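Local coordinates for probable GTP-binding protein EngB (Pyrococcus horikoshii, PDB 2CXX) that binds guanine nucleotides as a P-loop GTPase of the EngB family and is probably necessary for normal cell division and septation, at residues E140-L145 / F160-A165; L88-K93 / E147-P152. All coordinates share one frame; numbering follows the deposited sequence.

Interaction 1. Residues E140-L145 / F160-A165; sequences EVINFL and FIPISA. With GDP (guanosine-5'-diphosphate), chain D.
Ile-142 and Phe-160 mark the closest backbone approach, with CA atoms 6.7 Å apart, where segment 140-145 of a helix runs nearly antiparallel, at 154°, to the short edge strand 160-162. The side chains do the joining, and no hydrogen bond crosses the gap. The side chains of Ile-142 and Phe-160 run alongside one another in opposite senses, so that the branch methyl Ile-142 CG2 rests against Phe-160 CB at 3.6 Å. The other branch of Ile-142 carries its terminal methyl onward to Pro-162, crossing that side chain at about a right angle, with CD1 to Pro-162 CD 3.8 Å. One turn further on, Leu-145 presents its CB obliquely to the phenyl ring, 3.6 Å from Phe-160 CE2, while the carbonyl oxygen of Ile-142 lies over one face of the same ring. Phe-160 CG stands anti to its own carbonyl carbon (chi1 -65°), which turns the ring toward the helix, within reach of both residues; Val-127 and Val-129 of the neighbouring strand also touch it. With an alanine in place of Phe-160, Leu-145 would probably lose its partner on the strand and a gap would open between helix and sheet. Beyond Pro-162 the chain runs into Ser-164 and Ala-165, the Ser-Ala of the G5 motif at the guanine base. Ser-164 OG lies 3.1 Å from GDP O6 and is also bonded to Asp-133. Largely apolar contacts thus lie beside the polar loop that meets the base.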
loop_
_atom_site.group_PDB
_atom_site.type_symbol
_atom_site.label_atom_id
_atom_site.label_comp_id
_atom_site.label_asym_id
_atom_site.label_seq_id
_atom_site.Cartn_x
_atom_site.Cartn_y
_atom_site.Cartn_z
ATOM N N GLU A 140 4.778 17.506 -6.122
ATOM C CA GLU A 140 4.094 18.179 -5.042
ATOM C C GLU A 140 3.354 17.169 -4.203
ATOM O O GLU A 140 3.351 17.280 -2.982
ATOM C CB GLU A 140 3.102 19.226 -5.606
ATOM C CG GLU A 140 2.208 19.884 -4.579
ATOM C CD GLU A 140 1.110 20.748 -5.260
ATOM O OE1 GLU A 140 0.180 21.219 -4.564
ATOM O OE2 GLU A 140 1.183 20.947 -6.503
ATOM N N VAL A 141 2.739 16.158 -4.836
ATOM C CA VAL A 141 1.995 15.161 -4.053
ATOM C C VAL A 141 2.970 14.361 -3.155
ATOM O O VAL A 141 2.729 14.141 -1.953
ATOM C CB VAL A 141 1.226 14.219 -5.027
ATOM C CG1 VAL A 141 0.750 12.891 -4.340
ATOM C CG2 VAL A 141 0.009 14.980 -5.568
ATOM N N ILE A 142 4.050 13.916 -3.760
ATOM C CA ILE A 142 5.052 13.129 -3.046
ATOM C C ILE A 142 5.698 13.960 -1.939
ATOM O O ILE A 142 5.965 13.442 -0.866
ATOM C CB ILE A 142 6.092 12.598 -4.048
ATOM C CG1 ILE A 142 5.410 11.501 -4.899
ATOM C CG2 ILE A 142 7.327 12.152 -3.340
ATOM C CD1 ILE A 142 6.303 10.818 -5.882
ATOM N N ASN A 143 5.895 15.256 -2.145
ATOM C CA ASN A 143 6.501 16.050 -1.084
ATOM C C ASN A 143 5.541 16.181 0.061
ATOM O O ASN A 143 5.955 16.166 1.224
ATOM C CB ASN A 143 6.879 17.452 -1.546
ATOM C CG ASN A 143 8.088 17.454 -2.458
ATOM O OD1 ASN A 143 8.852 16.487 -2.497
ATOM N ND2 ASN A 143 8.295 18.542 -3.165
ATOM N N PHE A 144 4.245 16.316 -0.248
ATOM C CA PHE A 144 3.229 16.440 0.794
ATOM C C PHE A 144 3.161 15.144 1.614
ATOM O O PHE A 144 3.138 15.165 2.850
ATOM C CB PHE A 144 1.838 16.724 0.120
ATOM C CG PHE A 144 0.709 16.838 1.073
ATOM C CD1 PHE A 144 0.446 18.045 1.712
ATOM C CD2 PHE A 144 -0.099 15.735 1.347
ATOM C CE1 PHE A 144 -0.603 18.140 2.595
ATOM C CE2 PHE A 144 -1.130 15.807 2.213
ATOM C CZ PHE A 144 -1.408 17.012 2.857
ATOM N N LEU A 145 3.104 14.006 0.918
ATOM C CA LEU A 145 2.994 12.730 1.584
ATOM C C LEU A 145 4.242 12.476 2.411
ATOM O O LEU A 145 4.161 11.915 3.489
ATOM C CB LEU A 145 2.795 11.599 0.541
ATOM C CG LEU A 145 1.519 11.620 -0.320
ATOM C CD1 LEU A 145 1.446 10.380 -1.210
ATOM C CD2 LEU A 145 0.347 11.634 0.605
ATOM N N PHE A 160 9.051 6.788 -2.143
ATOM C CA PHE A 160 7.903 7.101 -3.015
ATOM C C PHE A 160 8.118 6.850 -4.491
ATOM O O PHE A 160 8.899 7.535 -5.143
ATOM C CB PHE A 160 7.464 8.560 -2.801
ATOM C CG PHE A 160 6.947 8.812 -1.435
ATOM C CD1 PHE A 160 7.794 9.287 -0.461
ATOM C CD2 PHE A 160 5.590 8.581 -1.134
ATOM C CE1 PHE A 160 7.314 9.549 0.803
ATOM C CE2 PHE A 160 5.080 8.844 0.136
ATOM C CZ PHE A 160 5.965 9.341 1.102
ATOM N N ILE A 161 7.410 5.854 -5.028
ATOM C CA ILE A 161 7.544 5.530 -6.444
ATOM C C ILE A 161 6.218 5.760 -7.168
ATOM O O ILE A 161 5.242 5.000 -6.985
ATOM C CB ILE A 161 7.911 4.023 -6.656
ATOM C CG1 ILE A 161 9.120 3.647 -5.793
ATOM C CG2 ILE A 161 8.175 3.755 -8.145
ATOM C CD1 ILE A 161 10.401 4.309 -6.149
ATOM N N PRO A 162 6.138 6.830 -7.962
ATOM C CA PRO A 162 4.869 7.032 -8.664
ATOM C C PRO A 162 4.699 6.042 -9.840
ATOM O O PRO A 162 5.632 5.743 -10.601
ATOM C CB PRO A 162 4.941 8.496 -9.088
ATOM C CG PRO A 162 6.398 8.754 -9.244
ATOM C CD PRO A 162 7.092 7.938 -8.194
ATOM N N ILE A 163 3.485 5.501 -9.977
ATOM C CA ILE A 163 3.206 4.534 -11.057
ATOM C C ILE A 163 1.769 4.738 -11.571
ATOM O O ILE A 163 0.975 5.481 -10.974
ATOM C CB ILE A 163 3.234 3.064 -10.501
ATOM C CG1 ILE A 163 2.302 3.012 -9.275
ATOM C CG2 ILE A 163 4.631 2.668 -9.967
ATOM C CD1 ILE A 163 2.013 1.639 -8.765
ATOM N N SER A 164 1.468 4.104 -12.701
ATOM C CA SER A 164 0.073 3.983 -13.140
ATOM C C SER A 164 -0.118 2.484 -13.359
ATOM O O SER A 164 0.362 1.947 -14.339
ATOM C CB SER A 164 -0.269 4.686 -14.454
ATOM O OG SER A 164 -1.603 4.321 -14.826
ATOM N N ALA A 165 -0.803 1.813 -12.425
ATOM C CA ALA A 165 -1.074 0.398 -12.542
ATOM C C ALA A 165 -2.002 0.172 -13.744
ATOM O O ALA A 165 -1.983 -0.929 -14.359
ATOM C CB ALA A 165 -1.768 -0.132 -11.258
HETATM P PB GDP D . -8.199 -2.070 -4.988
HETATM O O1B GDP D . -9.527 -1.969 -4.316
HETATM O O2B GDP D . -7.161 -1.078 -4.326
HETATM O O3B GDP D . -7.700 -3.448 -5.370
HETATM O O3A GDP D . -8.427 -1.377 -6.399
HETATM P PA GDP D . -8.592 -1.827 -7.923
HETATM O O1A GDP D . -7.325 -2.406 -8.416
HETATM O O2A GDP D . -9.796 -2.829 -8.070
HETATM O "O5'" GDP D . -8.759 -0.443 -8.714
HETATM C "C5'" GDP D . -9.850 0.286 -8.236
HETATM C "C4'" GDP D . -10.277 1.326 -9.279
HETATM O "O4'" GDP D . -9.120 2.210 -9.621
HETATM C "C3'" GDP D . -10.692 0.813 -10.615
HETATM O "O3'" GDP D . -11.840 1.268 -11.342
HETATM C "C2'" GDP D . -9.374 0.708 -11.413
HETATM O "O2'" GDP D . -9.667 0.795 -12.859
HETATM C "C1'" GDP D . -8.809 2.086 -11.056
HETATM N N9 GDP D . -7.350 2.201 -11.192
HETATM C C8 GDP D . -6.349 1.329 -10.708
HETATM N N7 GDP D . -5.184 1.790 -11.014
HETATM C C5 GDP D . -5.334 2.965 -11.703
HETATM C C6 GDP D . -4.446 3.920 -12.286
HETATM O O6 GDP D . -3.262 3.787 -12.251
HETATM N N1 GDP D . -4.978 5.041 -12.917
HETATM C C2 GDP D . -6.330 5.225 -12.989
HETATM N N2 GDP D . -6.806 6.345 -13.630
HETATM N N3 GDP D . -7.176 4.355 -12.458
HETATM C C4 GDP D . -6.717 3.223 -11.813
#

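Interaction 2. Residues L88-K93 / E147-P152; sequences LVVDGK and EKFEVP
Phe-149 reaches from the C-terminal end of helix 138-149 to strand 85-91, a central strand of the P-loop GTPase alpha/beta fold, and meets Leu-88 and Val-90 there. These two alternate residues point to the same face of the sheet. Leu-88 and Phe-149 face each other from strand and helix, and the methyl Leu-88 CD2 approaches the ring obliquely, 4.1 Å from Phe-149 CE2. Val-90 CG1 sits at the ring edge, near its plane, a looser 4.5 Å from Phe-149 CZ. The touch is small and all carbon. Phe-149 CG lies anti to its own carbonyl carbon (chi1 -76°), which directs the ring away from the helix and toward the face of the sheet.

Around this first shell, Val-127 of the adjoining strand and Asp-111 of helix 110-120 touch both Val-90 and Phe-149, while Tyr-115 of that helix brings its ring against Phe-149 with the planes about 25° apart. The end of the phenylalanine's helix is finished by a Schellman motif: Glu-150 turns to positive phi (63°), and its N makes a weak bond back to Glu-147 O. Lys-148 ties the same turn to helix 94-104 through a salt bridge with Glu-103. On the strand side, backbone bonds to Ile-126, Ala-128 and Asn-130 fix Leu-88 and Val-90. Val-89, between them, packs instead on Val-12, Lys-14 and Leu-17 of the nucleotide-binding P-loop and its helix. At the strand's end, Asp-91 carries two duties: OD2 makes a salt bridge with Lys-131 of the predicted GTP site, and OD1 accepts a weak capping bond from Lys-93 N at 3.1 Å, with Ala-94 N as a second donor.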
loop_
_atom_site.group_PDB
_atom_site.type_symbol
_atom_site.label_atom_id
_atom_site.label_comp_id
_atom_site.label_asym_id
_atom_site.label_seq_id
_atom_site.Cartn_x
_atom_site.Cartn_y
_atom_site.Cartn_z
ATOM N N LEU A 88 3.060 -0.100 0.363
ATOM C CA LEU A 88 1.808 0.545 0.687
ATOM C C LEU A 88 1.392 1.248 -0.603
ATOM O O LEU A 88 2.092 2.129 -1.099
ATOM C CB LEU A 88 1.991 1.588 1.830
ATOM C CG LEU A 88 0.852 2.606 2.035
ATOM C CD1 LEU A 88 -0.474 1.964 2.401
ATOM C CD2 LEU A 88 1.258 3.583 3.134
ATOM N N VAL A 89 0.232 0.866 -1.129
ATOM C CA VAL A 89 -0.305 1.489 -2.344
ATOM C C VAL A 89 -1.198 2.633 -1.930
ATOM O O VAL A 89 -2.048 2.436 -1.107
ATOM C CB VAL A 89 -1.156 0.491 -3.093
ATOM C CG1 VAL A 89 -1.473 1.023 -4.471
ATOM C CG2 VAL A 89 -0.393 -0.859 -3.199
ATOM N N VAL A 90 -0.977 3.835 -2.466
ATOM C CA VAL A 90 -1.846 4.986 -2.192
ATOM C C VAL A 90 -2.327 5.532 -3.495
ATOM O O VAL A 90 -1.724 5.319 -4.550
ATOM C CB VAL A 90 -1.173 6.123 -1.405
ATOM C CG1 VAL A 90 -0.585 5.518 -0.060
ATOM C CG2 VAL A 90 -0.118 6.762 -2.212
ATOM N N ASP A 91 -3.438 6.265 -3.423
ATOM C CA ASP A 91 -4.032 6.856 -4.615
ATOM C C ASP A 91 -3.437 8.281 -4.566
ATOM O O ASP A 91 -3.817 9.051 -3.722
ATOM C CB ASP A 91 -5.561 6.832 -4.446
ATOM C CG ASP A 91 -6.295 7.606 -5.520
ATOM O OD1 ASP A 91 -5.666 8.486 -6.144
ATOM O OD2 ASP A 91 -7.504 7.337 -5.699
ATOM N N GLY A 92 -2.481 8.562 -5.459
ATOM C CA GLY A 92 -1.794 9.860 -5.449
ATOM C C GLY A 92 -2.709 11.073 -5.620
ATOM O O GLY A 92 -2.450 12.161 -5.071
ATOM N N LYS A 93 -3.768 10.904 -6.404
ATOM C CA LYS A 93 -4.737 12.025 -6.562
ATOM C C LYS A 93 -5.571 12.253 -5.305
ATOM O O LYS A 93 -5.676 13.395 -4.813
ATOM C CB LYS A 93 -5.701 11.782 -7.741
ATOM C CG LYS A 93 -6.587 13.051 -7.968
ATOM C CD LYS A 93 -7.516 12.935 -9.137
ATOM C CE LYS A 93 -8.305 14.266 -9.330
ATOM N NZ LYS A 93 -8.858 14.734 -8.009
ATOM N N GLU A 147 6.102 14.638 3.979
ATOM C CA GLU A 147 6.002 15.406 5.210
ATOM C C GLU A 147 4.961 14.758 6.171
ATOM O O GLU A 147 5.216 14.642 7.362
ATOM C CB GLU A 147 5.611 16.851 4.824
ATOM C CG GLU A 147 5.870 17.941 5.861
ATOM C CD GLU A 147 4.832 18.026 6.916
ATOM O OE1 GLU A 147 3.659 17.802 6.601
ATOM O OE2 GLU A 147 5.180 18.346 8.082
ATOM N N LYS A 148 3.815 14.301 5.646
ATOM C CA LYS A 148 2.787 13.722 6.521
ATOM C C LYS A 148 3.169 12.346 7.081
ATOM O O LYS A 148 2.775 11.987 8.206
ATOM C CB LYS A 148 1.450 13.610 5.755
ATOM C CG LYS A 148 0.834 14.980 5.390
ATOM C CD LYS A 148 0.409 15.710 6.633
ATOM C CE LYS A 148 0.085 17.168 6.338
ATOM N NZ LYS A 148 -0.190 17.941 7.601
ATOM N N PHE A 149 3.926 11.583 6.296
ATOM C CA PHE A 149 4.358 10.227 6.702
ATOM C C PHE A 149 5.671 10.260 7.539
ATOM O O PHE A 149 6.137 9.226 7.980
ATOM C CB PHE A 149 4.663 9.386 5.469
ATOM C CG PHE A 149 3.447 8.880 4.712
ATOM C CD1 PHE A 149 2.156 9.407 4.938
ATOM C CD2 PHE A 149 3.629 7.916 3.681
ATOM C CE1 PHE A 149 1.090 8.994 4.163
ATOM C CE2 PHE A 149 2.550 7.505 2.883
ATOM C CZ PHE A 149 1.280 8.043 3.119
ATOM N N GLU A 150 6.245 11.449 7.732
ATOM C CA GLU A 150 7.516 11.617 8.483
ATOM C C GLU A 150 8.678 10.912 7.800
ATOM O O GLU A 150 9.447 10.170 8.410
ATOM C CB GLU A 150 7.399 11.149 9.967
ATOM C CG GLU A 150 6.415 12.011 10.745
ATOM C CD GLU A 150 6.260 11.611 12.199
ATOM O OE1 GLU A 150 6.915 10.639 12.659
ATOM O OE2 GLU A 150 5.455 12.277 12.874
ATOM N N VAL A 151 8.774 11.153 6.499
ATOM C CA VAL A 151 9.829 10.629 5.652
ATOM C C VAL A 151 10.847 11.737 5.414
ATOM O O VAL A 151 10.491 12.817 4.956
ATOM C CB VAL A 151 9.299 10.175 4.312
ATOM C CG1 VAL A 151 10.421 9.782 3.429
ATOM C CG2 VAL A 151 8.398 8.972 4.525
ATOM N N PRO A 152 12.127 11.480 5.763
ATOM C CA PRO A 152 13.192 12.477 5.576
ATOM C C PRO A 152 13.372 12.851 4.101
ATOM O O PRO A 152 13.261 12.013 3.213
ATOM C CB PRO A 152 14.457 11.791 6.128
ATOM C CG PRO A 152 13.964 10.693 7.042
ATOM C CD PRO A 152 12.627 10.247 6.415
#

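The centres of the two interactions lie only 7 Å apart, and both draw on helix 138-149 and on one sheet. Along the chain their segments alternate: 88-93, 140-145, 147-152, then 160-165. Strand 125-130 lies between strands 85-91 and 160-162 in the sheet, so the helix spans the three, with interaction 2 on the inner strand and interaction 1 on the outermost. They merge where Phe-160 CZ packs 3.8 Å from Phe-149 CD2 and Leu-145 CD1 lies 4.1 Å from Val-90 CG2. One apolar layer therefore joins strands whose ends lead towards different parts of the nucleotide site.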